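Local coordinates for phosphoenolpyruvate--protein phosphotransferase (Escherichia coli, PDB 5T12) that probably passes the phosphoryl group of phosphoenolpyruvate to the carrier protein NPr, this chain being its Enzyme I-type N-terminal domain, at residues W101-K104 / T105-K109; R135-F138 / H139-D142; D159-A163 / T164-E168; P207-L210 / H211-L215. The protein carries 1 engineered substitution. All blocks are in the same frame, centred on the assembly; numbering follows the deposited sequence.

In the fold
All four contacts are local. Contact 3 lies nearest the chain's centre, with no exposed residue among those that touch; contact 1 buries one face of its helix, while contacts 2 and 4 carry exposed ends. Helices 99-115 and 126-140, which hold contacts 1 and 2, pack together through V103, L136 and L137. Contact 3 starts the short helix 163-166 and reaches contact 2 through R135, whose guanidinium donates to the carbonyl of A167. Contact 4 lies across the chain's centre from contact 1, where a weakly bonded helical turn runs into strand 214-218. Regular helix bonds dominate contact 1, a T-shaped aromatic pair beside a guanidinium contact 2, hydroxyls contact 3, and leucine packing contact 4.

Contact 1: residues W101-K104 / T105-K109; sequences WAVK and TVIEK
The first torsions of W101 and T105 bring indole and hydroxyl together: W101 CG swings opposite its own nitrogen (chi1 176°), while T105 OG1 lies opposite its carbonyl carbon (chi1 -59°), turned back toward the preceding helical turn. At this i to i+4 helical spacing T105 OG1 donates to W101 O, one turn earlier, at 2.8 Å, and T105 N grips the same oxygen from the other face of the carbonyl plane. The hydroxyl also sits over one face of the indole, near its rim, 3.1 Å from W101 NE1; it lies above the ring and is not bonded to that nitrogen. With an alanine here the indole face over T105 OG1 would be lost, which is likely to open a gap beside T105 and Q30. On the buried face of the helix, V103 CG1 and I107 CD1 lie side by side at 3.8 Å, apolar side chains suited to a place where V103 also meets L136 and L137 of helix 126-140. K104 runs extended past E108, but its ammonium goes to V28 O. With K104 NZ and E108 OE1 4.6 Å apart, the opposite charges probably attract only as neighbours, whereas the doubly held W101 carbonyl is firmly satisfied.

Contact 2: residues R135-F138 / H139-D142; sequences RLLF and HLDD
F138 turns an edge toward the imidazole face of H139, a T-shaped pair with ring centroids 5.5 Å apart and planes at 82°. The atom that leads is F138 CD2, 4.1 Å from H139 CD2 and set toward the rim of the imidazole. The same CD2 lies over the centre of the R135 guanidinium, so one ring edge atom touches both flat groups. R135 reaches it because its chain bends at chi2 (61°), which carries the guanidinium along the helix toward F138. Against H139 that guanidinium stands almost upright, planes 87° apart, with R135 NE 3.7 Å from H139 CE1. A histidine suits this place, being flat enough to pack against both neighbours and polar enough for a partly exposed surface; its ring also meets E49 and E53 of helix 36-61. The three residues crowd the C-terminal end of helix 126-140, where the regular bonding frays. H139 N still bonds R135 O at 3.3 Å, but the bonds of L140 N and D141 N to carbonyls one turn back are weak, and D141 and D142 are poorly ordered loop. On another side of the helix L137 CD2 and L140 CD1 touch at 4.0 Å, apolar residues facing helix 99-115, where both meet E100. The charge of R135 is answered by a salt bridge to E53, and its NH1 donates to the carbonyls of A167 and L169, tying the end of this helix to the alpha/beta part of the chain.

Contact 3: residues D159-A163 / T164-E168; sequences DELSA and TTLAE
The chain changes at S162 from the extended backbone of L161 and S162 (phi/psi -137°/172° at the serine) to the helical angles of A163 and T164, so that S162 takes the N-cap position of helix 163-166. Its hydroxyl and that of T164 are hydrogen-bonded, S162 OG to T164 OG1 at 3.0 Å, and either may be the donor. Both oxygens stand between their own backbone nitrogen and carbonyl carbon, and this shared torsion turns them toward each other across the first turn. T165 OG1 comes next, 3.5 Å from S162 OG. Small hydroxyl residues fit here, since they can pair close to the backbone at a partly exposed helix start. S162 O receives two weak bonds, from T165 N at 3.2 Å and from L166 N, and A167 N gives a weak one to A163 O. On the buried side L161 and L166 cross at about a right angle, L161 CD1 meeting L166 CD2 at 3.9 Å, their branched ends packed with V177, V179 and V192. A163, small enough to lie close to both helix 126-140 and helix 187-195, touches A131, M191 and Q187; Q187 stands at what is probably the position of the phosphorylated histidine in this family. The backbone bonds across this turn are thus weak, with leucines packed beneath it, and Q134 adds a donor to T164 O while also bonding E168 OE2.

Contact 4: residues P207-L210 / H211-L215; sequences PSVL and HRRTL
L215 lays its two methyl groups across the branched end of L210, the two side chains crossing at about a right angle. L215 CD1 meets L210 CD1 at 3.8 Å, and L215 CD2 meets L210 CD2 at 3.9 Å, so the forks engage branch for branch. Both leucines are buried against L224 and V226 of the adjacent strand 223-226 and V157 of strand 154-158, where two branched apolar ends fill the space over the sheet. Cut back to an alanine, L215 would lose its fork, which would probably leave a gap beside L210, V157 and L224. Between the leucines the chain reverses in a type II turn from L210 to R213, closed by R213 N on L210 O at 3.2 Å. R212, at the third position, takes a positive phi (65°), an unusual conformation for a residue with a side chain; its CG lies 3.4 Å above the plane of the H211 imidazole. H211 points its ring the other way from the leucines, toward W17, and its ND1 is bonded to Q18 N. R213 runs extended past V209, whose CG1 sits over one face of the guanidinium, while NH1 makes a salt bridge to D227. Polar residues on the outside and leucines within thus mark the place where the helical turn 207-210 leads into strand 214-218, an inner strand of the mixed sheet in the mobile phosphohistidine domain of PEP-utilising enzymes.

Contact 1: residues W101-K104 / T105-K109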
ATOM      1  N   TRP A 101       3.111   1.694  19.333  1.00 31.20           N
ATOM      2  CA  TRP A 101       2.642   2.994  19.803  1.00 40.65           C
ATOM      3  C   TRP A 101       3.690   4.074  19.576  1.00 33.26           C
ATOM      4  O   TRP A 101       3.349   5.224  19.276  1.00 38.10           O
ATOM      5  CB  TRP A 101       2.263   2.911  21.282  1.00 33.85           C
ATOM      6  CG  TRP A 101       1.854   4.224  21.878  1.00 48.46           C
ATOM      7  CD1 TRP A 101       2.602   5.020  22.696  1.00 45.42           C
ATOM      8  CD2 TRP A 101       0.601   4.895  21.702  1.00 42.09           C
ATOM      9  NE1 TRP A 101       1.890   6.143  23.043  1.00 35.58           N
ATOM     10  CE2 TRP A 101       0.658   6.090  22.445  1.00 29.39           C
ATOM     11  CE3 TRP A 101      -0.565   4.601  20.987  1.00 48.89           C
ATOM     12  CZ2 TRP A 101      -0.403   6.989  22.496  1.00 36.34           C
ATOM     13  CZ3 TRP A 101      -1.618   5.493  21.041  1.00 39.98           C
ATOM     14  CH2 TRP A 101      -1.529   6.675  21.789  1.00 41.02           C
ATOM     15  N   ALA A 102       4.972   3.723  19.713  1.00 39.80           N
ATOM     16  CA  ALA A 102       6.034   4.695  19.473  1.00 29.87           C
ATOM     17  C   ALA A 102       6.031   5.164  18.026  1.00 28.75           C
ATOM     18  O   ALA A 102       6.293   6.340  17.745  1.00 33.99           O
ATOM     19  CB  ALA A 102       7.389   4.092  19.843  1.00 28.90           C
ATOM     20  N   VAL A 103       5.737   4.259  17.091  1.00 28.42           N
ATOM     21  CA  VAL A 103       5.630   4.650  15.689  1.00 24.49           C
ATOM     22  C   VAL A 103       4.402   5.525  15.473  1.00 31.43           C
ATOM     23  O   VAL A 103       4.463   6.543  14.775  1.00 35.98           O
ATOM     24  CB  VAL A 103       5.608   3.402  14.788  1.00 33.84           C
ATOM     25  CG1 VAL A 103       5.261   3.781  13.357  1.00 31.36           C
ATOM     26  CG2 VAL A 103       6.950   2.691  14.837  1.00 31.17           C
ATOM     27  N   LYS A 104       3.270   5.151  16.076  1.00 34.72           N
ATOM     28  CA  LYS A 104       2.056   5.947  15.926  1.00 31.78           C
ATOM     29  C   LYS A 104       2.231   7.338  16.521  1.00 33.35           C
ATOM     30  O   LYS A 104       1.758   8.328  15.950  1.00 41.69           O
ATOM     31  CB  LYS A 104       0.872   5.230  16.577  1.00 35.47           C
ATOM     32  CG  LYS A 104      -0.439   5.996  16.491  1.00 29.21           C
ATOM     33  CD  LYS A 104      -1.594   5.194  17.066  1.00 42.75           C
ATOM     34  CE  LYS A 104      -2.914   5.928  16.896  1.00 51.84           C
ATOM     35  NZ  LYS A 104      -4.075   5.092  17.308  1.00 51.36           N
ATOM     36  N   THR A 105       2.918   7.434  17.659  1.00 28.35           N
ATOM     37  CA  THR A 105       3.101   8.727  18.312  1.00 32.36           C
ATOM     38  C   THR A 105       3.974   9.652  17.471  1.00 21.92           C
ATOM     39  O   THR A 105       3.618  10.812  17.236  1.00 29.68           O
ATOM     40  CB  THR A 105       3.711   8.531  19.700  1.00 42.83           C
ATOM     41  OG1 THR A 105       2.854   7.695  20.488  1.00 46.71           O
ATOM     42  CG2 THR A 105       3.886   9.871  20.399  1.00 46.73           C
ATOM     43  N   VAL A 106       5.118   9.152  17.002  1.00 32.91           N
ATOM     44  CA  VAL A 106       6.060  10.001  16.277  1.00 28.57           C
ATOM     45  C   VAL A 106       5.483  10.421  14.930  1.00 31.19           C
ATOM     46  O   VAL A 106       5.537  11.597  14.556  1.00 29.99           O
ATOM     47  CB  VAL A 106       7.411   9.283  16.114  1.00 28.40           C
ATOM     48  CG1 VAL A 106       8.305  10.044  15.148  1.00 29.17           C
ATOM     49  CG2 VAL A 106       8.093   9.131  17.465  1.00 33.80           C
ATOM     50  N   ILE A 107       4.918   9.468  14.185  1.00 28.51           N
ATOM     51  CA  ILE A 107       4.456   9.760  12.828  1.00 24.43           C
ATOM     52  C   ILE A 107       3.312  10.768  12.856  1.00 27.88           C
ATOM     53  O   ILE A 107       3.302  11.740  12.091  1.00 30.82           O
ATOM     54  CB  ILE A 107       4.054   8.461  12.102  1.00 33.13           C
ATOM     55  CG1 ILE A 107       5.254   7.865  11.356  1.00 27.43           C
ATOM     56  CG2 ILE A 107       2.913   8.711  11.126  1.00 25.87           C
ATOM     57  CD1 ILE A 107       6.332   7.291  12.251  1.00 36.56           C
ATOM     58  N   GLU A 108       2.340  10.561  13.747  1.00 28.58           N
ATOM     59  CA  GLU A 108       1.199  11.471  13.810  1.00 40.96           C
ATOM     60  C   GLU A 108       1.615  12.851  14.304  1.00 37.71           C
ATOM     61  O   GLU A 108       1.069  13.866  13.854  1.00 40.93           O
ATOM     62  CB  GLU A 108       0.103  10.888  14.701  1.00 41.32           C
ATOM     63  CG  GLU A 108      -0.526   9.620  14.146  1.00 52.16           C
ATOM     64  CD  GLU A 108      -1.807   9.234  14.860  1.00 61.27           C
ATOM     65  OE1 GLU A 108      -2.450   8.251  14.432  1.00 76.59           O
ATOM     66  OE2 GLU A 108      -2.174   9.910  15.842  1.00 55.30           O
ATOM     67  N   LYS A 109       2.581  12.908  15.224  1.00 37.24           N
ATOM     68  CA  LYS A 109       3.072  14.197  15.704  1.00 32.82           C
ATOM     69  C   LYS A 109       3.693  15.006  14.573  1.00 30.45           C
ATOM     70  O   LYS A 109       3.463  16.217  14.466  1.00 36.28           O
ATOM     71  CB  LYS A 109       4.083  13.986  16.833  1.00 25.28           C
ATOM     72  CG  LYS A 109       4.850  15.238  17.231  1.00 32.84           C
ATOM     73  CD  LYS A 109       5.446  15.103  18.625  1.00 37.51           C
ATOM     74  CE  LYS A 109       6.946  15.359  18.629  1.00 39.35           C
ATOM     75  NZ  LYS A 109       7.700  14.282  17.930  1.00 35.70           N
TER

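Contact 2: residues R135-F138 / H139-D142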
ATOM      1  N   ARG A 135       3.928   1.701   6.701  1.00 33.53           N
ATOM      2  CA  ARG A 135       4.913   0.712   6.276  1.00 32.14           C
ATOM      3  C   ARG A 135       5.759   0.237   7.451  1.00 27.37           C
ATOM      4  O   ARG A 135       6.143  -0.937   7.512  1.00 29.30           O
ATOM      5  CB  ARG A 135       5.797   1.294   5.174  1.00 36.42           C
ATOM      6  CG  ARG A 135       6.506   0.248   4.333  1.00 36.35           C
ATOM      7  CD  ARG A 135       5.500  -0.638   3.620  1.00 31.20           C
ATOM      8  NE  ARG A 135       6.135  -1.760   2.937  1.00 42.00           N
ATOM      9  CZ  ARG A 135       5.471  -2.759   2.364  1.00 42.91           C
ATOM     10  NH1 ARG A 135       4.145  -2.778   2.391  1.00 33.42           N
ATOM     11  NH2 ARG A 135       6.131  -3.740   1.766  1.00 40.92           N
ATOM     12  N   LEU A 136       6.062   1.136   8.390  1.00 29.19           N
ATOM     13  CA  LEU A 136       6.783   0.740   9.597  1.00 24.03           C
ATOM     14  C   LEU A 136       5.992  -0.296  10.386  1.00 27.10           C
ATOM     15  O   LEU A 136       6.546  -1.303  10.845  1.00 31.48           O
ATOM     16  CB  LEU A 136       7.076   1.970  10.458  1.00 35.31           C
ATOM     17  CG  LEU A 136       8.518   2.482  10.475  1.00 36.49           C
ATOM     18  CD1 LEU A 136       9.100   2.491   9.073  1.00 37.37           C
ATOM     19  CD2 LEU A 136       8.585   3.872  11.091  1.00 32.39           C
ATOM     20  N   LEU A 137       4.687  -0.064  10.554  1.00 28.65           N
ATOM     21  CA  LEU A 137       3.838  -1.038  11.230  1.00 28.72           C
ATOM     22  C   LEU A 137       3.734  -2.335  10.438  1.00 38.26           C
ATOM     23  O   LEU A 137       3.545  -3.408  11.025  1.00 38.04           O
ATOM     24  CB  LEU A 137       2.447  -0.448  11.462  1.00 25.59           C
ATOM     25  CG  LEU A 137       2.361   0.795  12.350  1.00 38.73           C
ATOM     26  CD1 LEU A 137       0.929   1.304  12.421  1.00 30.47           C
ATOM     27  CD2 LEU A 137       2.893   0.489  13.739  1.00 27.72           C
ATOM     28  N   PHE A 138       3.859  -2.257   9.111  1.00 29.09           N
ATOM     29  CA  PHE A 138       3.785  -3.456   8.283  1.00 38.61           C
ATOM     30  C   PHE A 138       4.908  -4.430   8.613  1.00 32.67           C
ATOM     31  O   PHE A 138       4.691  -5.645   8.672  1.00 48.18           O
ATOM     32  CB  PHE A 138       3.826  -3.070   6.803  1.00 41.09           C
ATOM     33  CG  PHE A 138       3.762  -4.242   5.868  1.00 30.33           C
ATOM     34  CD1 PHE A 138       2.549  -4.840   5.572  1.00 30.90           C
ATOM     35  CD2 PHE A 138       4.912  -4.742   5.277  1.00 37.43           C
ATOM     36  CE1 PHE A 138       2.480  -5.916   4.711  1.00 34.47           C
ATOM     37  CE2 PHE A 138       4.850  -5.822   4.413  1.00 43.96           C
ATOM     38  CZ  PHE A 138       3.632  -6.410   4.130  1.00 37.69           C
ATOM     39  N   HIS A 139       6.119  -3.914   8.835  1.00 33.80           N
ATOM     40  CA  HIS A 139       7.257  -4.776   9.129  1.00 39.39           C
ATOM     41  C   HIS A 139       7.305  -5.218  10.585  1.00 51.37           C
ATOM     42  O   HIS A 139       8.030  -6.166  10.904  1.00 44.17           O
ATOM     43  CB  HIS A 139       8.561  -4.067   8.758  1.00 33.84           C
ATOM     44  CG  HIS A 139       8.693  -3.773   7.296  1.00 42.98           C
ATOM     45  ND1 HIS A 139       8.598  -2.499   6.780  1.00 49.63           N
ATOM     46  CD2 HIS A 139       8.904  -4.592   6.238  1.00 35.78           C
ATOM     47  CE1 HIS A 139       8.750  -2.544   5.469  1.00 28.14           C
ATOM     48  NE2 HIS A 139       8.937  -3.802   5.115  1.00 30.95           N
ATOM     49  N   LEU A 140       6.559  -4.557  11.471  1.00 42.56           N
ATOM     50  CA  LEU A 140       6.488  -5.012  12.855  1.00 42.02           C
ATOM     51  C   LEU A 140       5.624  -6.260  12.990  1.00 47.63           C
ATOM     52  O   LEU A 140       5.846  -7.073  13.893  1.00 49.82           O
ATOM     53  CB  LEU A 140       5.952  -3.895  13.751  1.00 43.64           C
ATOM     54  CG  LEU A 140       6.854  -2.676  13.947  1.00 45.71           C
ATOM     55  CD1 LEU A 140       6.140  -1.606  14.757  1.00 38.13           C
ATOM     56  CD2 LEU A 140       8.156  -3.080  14.620  1.00 61.11           C
ATOM     57  N   ASP A 141       4.651  -6.431  12.098  1.00 47.01           N
ATOM     58  CA  ASP A 141       3.713  -7.547  12.126  1.00 57.69           C
ATOM     59  C   ASP A 141       4.307  -8.839  11.573  1.00 59.31           C
ATOM     60  O   ASP A 141       3.579  -9.828  11.433  1.00 99.80           O
ATOM     61  CB  ASP A 141       2.455  -7.174  11.333  1.00 64.38           C
ATOM     62  CG  ASP A 141       1.186  -7.764  11.922  1.00 82.15           C
ATOM     63  OD1 ASP A 141       1.182  -8.960  12.283  1.00100.61           O
ATOM     64  OD2 ASP A 141       0.186  -7.023  12.025  1.00 93.91           O
ATOM     65  N   ASP A 142       5.604  -8.865  11.264  1.00 67.55           N
ATOM     66  CA  ASP A 142       6.215  -9.980  10.550  1.00 78.13           C
ATOM     67  C   ASP A 142       7.106 -10.839  11.444  1.00 92.13           C
ATOM     68  O   ASP A 142       8.125 -11.363  10.990  1.00 73.02           O
ATOM     69  CB  ASP A 142       7.013  -9.466   9.353  1.00 64.46           C
ATOM     70  CG  ASP A 142       6.125  -8.954   8.238  1.00 76.62           C
ATOM     71  OD1 ASP A 142       5.025  -8.443   8.537  1.00 74.20           O
ATOM     72  OD2 ASP A 142       6.524  -9.070   7.061  1.00 69.94           O
TER

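Contact 3: residues D159-A163 / T164-E168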
ATOM      1  N   ASP A 159     -13.032   1.284  -2.725  1.00 40.73           N
ATOM      2  CA  ASP A 159     -13.693   2.483  -3.219  1.00 47.17           C
ATOM      3  C   ASP A 159     -12.711   3.623  -3.446  1.00 40.01           C
ATOM      4  O   ASP A 159     -12.914   4.436  -4.353  1.00 51.32           O
ATOM      5  CB  ASP A 159     -14.784   2.915  -2.239  1.00 52.64           C
ATOM      6  CG  ASP A 159     -14.262   3.065  -0.824  1.00 81.16           C
ATOM      7  OD1 ASP A 159     -13.219   2.454  -0.509  1.00 78.40           O
ATOM      8  OD2 ASP A 159     -14.890   3.794  -0.030  1.00112.95           O
ATOM      9  N   GLU A 160     -11.651   3.699  -2.642  1.00 49.57           N
ATOM     10  CA  GLU A 160     -10.622   4.719  -2.778  1.00 53.83           C
ATOM     11  C   GLU A 160      -9.250   4.063  -2.693  1.00 34.79           C
ATOM     12  O   GLU A 160      -9.091   3.000  -2.087  1.00 41.50           O
ATOM     13  CB  GLU A 160     -10.746   5.800  -1.692  1.00 42.89           C
ATOM     14  CG  GLU A 160     -12.069   6.553  -1.689  1.00 63.81           C
ATOM     15  CD  GLU A 160     -12.018   7.838  -2.495  1.00 84.38           C
ATOM     16  OE1 GLU A 160     -10.999   8.078  -3.176  1.00 79.17           O
ATOM     17  OE2 GLU A 160     -12.998   8.612  -2.441  1.00 91.38           O
ATOM     18  N   LEU A 161      -8.258   4.707  -3.305  1.00 31.73           N
ATOM     19  CA  LEU A 161      -6.887   4.210  -3.304  1.00 39.22           C
ATOM     20  C   LEU A 161      -5.949   5.347  -2.934  1.00 41.96           C
ATOM     21  O   LEU A 161      -5.926   6.382  -3.608  1.00 39.19           O
ATOM     22  CB  LEU A 161      -6.509   3.619  -4.666  1.00 37.80           C
ATOM     23  CG  LEU A 161      -5.152   2.914  -4.739  1.00 37.53           C
ATOM     24  CD1 LEU A 161      -5.092   1.748  -3.762  1.00 35.32           C
ATOM     25  CD2 LEU A 161      -4.854   2.443  -6.157  1.00 49.22           C
ATOM     26  N   SER A 162      -5.177   5.153  -1.866  1.00 43.45           N
ATOM     27  CA  SER A 162      -4.209   6.138  -1.412  1.00 31.36           C
ATOM     28  C   SER A 162      -2.916   5.425  -1.045  1.00 36.44           C
ATOM     29  O   SER A 162      -2.846   4.193  -1.016  1.00 41.63           O
ATOM     30  CB  SER A 162      -4.742   6.948  -0.222  1.00 40.32           C
ATOM     31  OG  SER A 162      -5.008   6.108   0.888  1.00 57.61           O
ATOM     32  N   ALA A 163      -1.882   6.220  -0.761  1.00 38.47           N
ATOM     33  CA  ALA A 163      -0.581   5.652  -0.425  1.00 42.78           C
ATOM     34  C   ALA A 163      -0.627   4.862   0.876  1.00 46.73           C
ATOM     35  O   ALA A 163       0.107   3.878   1.031  1.00 39.36           O
ATOM     36  CB  ALA A 163       0.468   6.760  -0.333  1.00 26.64           C
ATOM     37  N   THR A 164      -1.479   5.271   1.820  1.00 42.90           N
ATOM     38  CA  THR A 164      -1.568   4.560   3.091  1.00 35.29           C
ATOM     39  C   THR A 164      -2.170   3.172   2.919  1.00 36.91           C
ATOM     40  O   THR A 164      -1.832   2.254   3.674  1.00 40.46           O
ATOM     41  CB  THR A 164      -2.392   5.371   4.092  1.00 41.36           C
ATOM     42  OG1 THR A 164      -3.712   5.572   3.574  1.00 41.66           O
ATOM     43  CG2 THR A 164      -1.742   6.722   4.340  1.00 35.08           C
ATOM     44  N   THR A 165      -3.061   2.999   1.939  1.00 39.97           N
ATOM     45  CA  THR A 165      -3.652   1.687   1.700  1.00 35.12           C
ATOM     46  C   THR A 165      -2.627   0.720   1.123  1.00 27.25           C
ATOM     47  O   THR A 165      -2.517  -0.428   1.570  1.00 34.42           O
ATOM     48  CB  THR A 165      -4.855   1.810   0.764  1.00 40.01           C
ATOM     49  OG1 THR A 165      -5.806   2.727   1.319  1.00 51.05           O
ATOM     50  CG2 THR A 165      -5.519   0.454   0.571  1.00 52.88           C
ATOM     51  N   LEU A 166      -1.862   1.168   0.124  1.00 32.59           N
ATOM     52  CA  LEU A 166      -0.863   0.301  -0.488  1.00 32.26           C
ATOM     53  C   LEU A 166       0.261  -0.037   0.483  1.00 36.65           C
ATOM     54  O   LEU A 166       0.923  -1.070   0.329  1.00 36.47           O
ATOM     55  CB  LEU A 166      -0.300   0.961  -1.747  1.00 28.33           C
ATOM     56  CG  LEU A 166      -1.282   1.208  -2.895  1.00 42.39           C
ATOM     57  CD1 LEU A 166      -0.688   2.160  -3.924  1.00 51.27           C
ATOM     58  CD2 LEU A 166      -1.677  -0.106  -3.551  1.00 32.95           C
ATOM     59  N   ALA A 167       0.488   0.813   1.487  1.00 43.22           N
ATOM     60  CA  ALA A 167       1.589   0.614   2.421  1.00 23.13           C
ATOM     61  C   ALA A 167       1.347  -0.529   3.397  1.00 29.33           C
ATOM     62  O   ALA A 167       2.303  -0.984   4.033  1.00 40.30           O
ATOM     63  CB  ALA A 167       1.857   1.909   3.192  1.00 33.61           C
ATOM     64  N   GLU A 168       0.110  -1.004   3.537  1.00 30.12           N
ATOM     65  CA  GLU A 168      -0.196  -2.142   4.394  1.00 38.29           C
ATOM     66  C   GLU A 168      -0.536  -3.390   3.585  1.00 36.81           C
ATOM     67  O   GLU A 168      -1.325  -4.229   4.027  1.00 48.89           O
ATOM     68  CB  GLU A 168      -1.331  -1.802   5.362  1.00 50.21           C
ATOM     69  CG  GLU A 168      -2.530  -1.099   4.736  1.00 41.83           C
ATOM     70  CD  GLU A 168      -3.623  -0.799   5.749  1.00 55.91           C
ATOM     71  OE1 GLU A 168      -4.036  -1.729   6.473  1.00 47.55           O
ATOM     72  OE2 GLU A 168      -4.063   0.367   5.829  1.00 50.31           O
TER

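Contact 4: residues P207-L210 / H211-L215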
ATOM      1  N   PRO A 207     -17.275  -2.967  -3.958  1.00 42.52           N
ATOM      2  CA  PRO A 207     -16.177  -3.723  -3.331  1.00 42.69           C
ATOM      3  C   PRO A 207     -16.651  -4.851  -2.432  1.00 48.05           C
ATOM      4  O   PRO A 207     -15.986  -5.890  -2.339  1.00 53.51           O
ATOM      5  CB  PRO A 207     -15.427  -2.643  -2.539  1.00 40.71           C
ATOM      6  CG  PRO A 207     -15.740  -1.367  -3.246  1.00 37.57           C
ATOM      7  CD  PRO A 207     -17.146  -1.515  -3.746  1.00 39.86           C
ATOM      8  N   SER A 208     -17.794  -4.673  -1.770  1.00 47.69           N
ATOM      9  CA  SER A 208     -18.354  -5.714  -0.919  1.00 51.00           C
ATOM     10  C   SER A 208     -18.878  -6.907  -1.709  1.00 39.12           C
ATOM     11  O   SER A 208     -19.134  -7.956  -1.109  1.00 47.24           O
ATOM     12  CB  SER A 208     -19.474  -5.129  -0.055  1.00 52.19           C
ATOM     13  OG  SER A 208     -20.398  -4.398  -0.844  1.00 62.46           O
ATOM     14  N   VAL A 209     -19.038  -6.779  -3.022  1.00 49.52           N
ATOM     15  CA  VAL A 209     -19.538  -7.865  -3.855  1.00 49.08           C
ATOM     16  C   VAL A 209     -18.405  -8.612  -4.548  1.00 43.00           C
ATOM     17  O   VAL A 209     -18.424  -9.841  -4.619  1.00 39.92           O
ATOM     18  CB  VAL A 209     -20.560  -7.325  -4.877  1.00 57.38           C
ATOM     19  CG1 VAL A 209     -20.993  -8.425  -5.836  1.00 45.19           C
ATOM     20  CG2 VAL A 209     -21.764  -6.752  -4.153  1.00 45.31           C
ATOM     21  N   LEU A 210     -17.404  -7.890  -5.058  1.00 39.70           N
ATOM     22  CA  LEU A 210     -16.261  -8.544  -5.683  1.00 35.41           C
ATOM     23  C   LEU A 210     -15.411  -9.323  -4.690  1.00 43.61           C
ATOM     24  O   LEU A 210     -14.551 -10.100  -5.118  1.00 33.01           O
ATOM     25  CB  LEU A 210     -15.383  -7.517  -6.401  1.00 44.13           C
ATOM     26  CG  LEU A 210     -15.993  -6.772  -7.588  1.00 48.39           C
ATOM     27  CD1 LEU A 210     -14.894  -6.140  -8.423  1.00 51.49           C
ATOM     28  CD2 LEU A 210     -16.856  -7.696  -8.435  1.00 52.18           C
ATOM     29  N   HIS A 211     -15.625  -9.132  -3.389  1.00 43.72           N
ATOM     30  CA  HIS A 211     -14.855  -9.848  -2.382  1.00 45.37           C
ATOM     31  C   HIS A 211     -15.112 -11.347  -2.487  1.00 39.73           C
ATOM     32  O   HIS A 211     -16.256 -11.785  -2.648  1.00 44.88           O
ATOM     33  CB  HIS A 211     -15.220  -9.332  -0.989  1.00 33.42           C
ATOM     34  CG  HIS A 211     -14.377  -9.898   0.111  1.00 46.15           C
ATOM     35  ND1 HIS A 211     -13.005  -9.766   0.142  1.00 42.79           N
ATOM     36  CD2 HIS A 211     -14.712 -10.593   1.223  1.00 44.06           C
ATOM     37  CE1 HIS A 211     -12.532 -10.360   1.223  1.00 39.97           C
ATOM     38  NE2 HIS A 211     -13.548 -10.871   1.896  1.00 43.72           N
ATOM     39  N   ARG A 212     -14.031 -12.130  -2.414  1.00 40.92           N
ATOM     40  CA  ARG A 212     -14.070 -13.592  -2.496  1.00 54.12           C
ATOM     41  C   ARG A 212     -14.543 -14.093  -3.859  1.00 45.11           C
ATOM     42  O   ARG A 212     -15.107 -15.184  -3.960  1.00 74.22           O
ATOM     43  CB  ARG A 212     -14.944 -14.202  -1.397  1.00 52.19           C
ATOM     44  CG  ARG A 212     -14.574 -13.809   0.015  1.00 44.03           C
ATOM     45  CD  ARG A 212     -15.738 -14.110   0.929  1.00 60.09           C
ATOM     46  NE  ARG A 212     -15.547 -13.589   2.275  1.00 78.38           N
ATOM     47  CZ  ARG A 212     -16.544 -13.189   3.055  1.00 84.82           C
ATOM     48  NH1 ARG A 212     -17.792 -13.240   2.608  1.00 84.58           N
ATOM     49  NH2 ARG A 212     -16.297 -12.728   4.272  1.00 62.05           N
ATOM     50  N   ARG A 213     -14.330 -13.319  -4.920  1.00 39.47           N
ATOM     51  CA  ARG A 213     -14.668 -13.759  -6.266  1.00 46.83           C
ATOM     52  C   ARG A 213     -13.460 -13.628  -7.178  1.00 37.45           C
ATOM     53  O   ARG A 213     -12.678 -12.680  -7.057  1.00 41.57           O
ATOM     54  CB  ARG A 213     -15.839 -12.962  -6.852  1.00 47.46           C
ATOM     55  CG  ARG A 213     -17.202 -13.325  -6.286  1.00 55.70           C
ATOM     56  CD  ARG A 213     -18.291 -13.095  -7.324  1.00 66.74           C
ATOM     57  NE  ARG A 213     -19.602 -12.897  -6.713  1.00 86.32           N
ATOM     58  CZ  ARG A 213     -20.715 -12.664  -7.399  1.00 82.90           C
ATOM     59  NH1 ARG A 213     -20.680 -12.604  -8.723  1.00 51.29           N
ATOM     60  NH2 ARG A 213     -21.865 -12.489  -6.761  1.00 82.20           N
ATOM     61  N   THR A 214     -13.318 -14.582  -8.096  1.00 44.92           N
ATOM     62  CA  THR A 214     -12.249 -14.526  -9.083  1.00 33.87           C
ATOM     63  C   THR A 214     -12.482 -13.363 -10.041  1.00 28.84           C
ATOM     64  O   THR A 214     -13.592 -13.172 -10.546  1.00 32.34           O
ATOM     65  CB  THR A 214     -12.168 -15.839  -9.860  1.00 33.62           C
ATOM     66  OG1 THR A 214     -11.873 -16.913  -8.958  1.00 34.29           O
ATOM     67  CG2 THR A 214     -11.080 -15.766 -10.924  1.00 24.84           C
ATOM     68  N   LEU A 215     -11.431 -12.588 -10.291  1.00 30.22           N
ATOM     69  CA  LEU A 215     -11.510 -11.422 -11.156  1.00 31.92           C
ATOM     70  C   LEU A 215     -10.349 -11.425 -12.138  1.00 25.94           C
ATOM     71  O   LEU A 215      -9.262 -11.927 -11.839  1.00 27.43           O
ATOM     72  CB  LEU A 215     -11.484 -10.118 -10.346  1.00 42.49           C
ATOM     73  CG  LEU A 215     -12.425  -9.978  -9.149  1.00 49.92           C
ATOM     74  CD1 LEU A 215     -12.082  -8.722  -8.364  1.00 31.99           C
ATOM     75  CD2 LEU A 215     -13.876  -9.949  -9.596  1.00 51.87           C
TER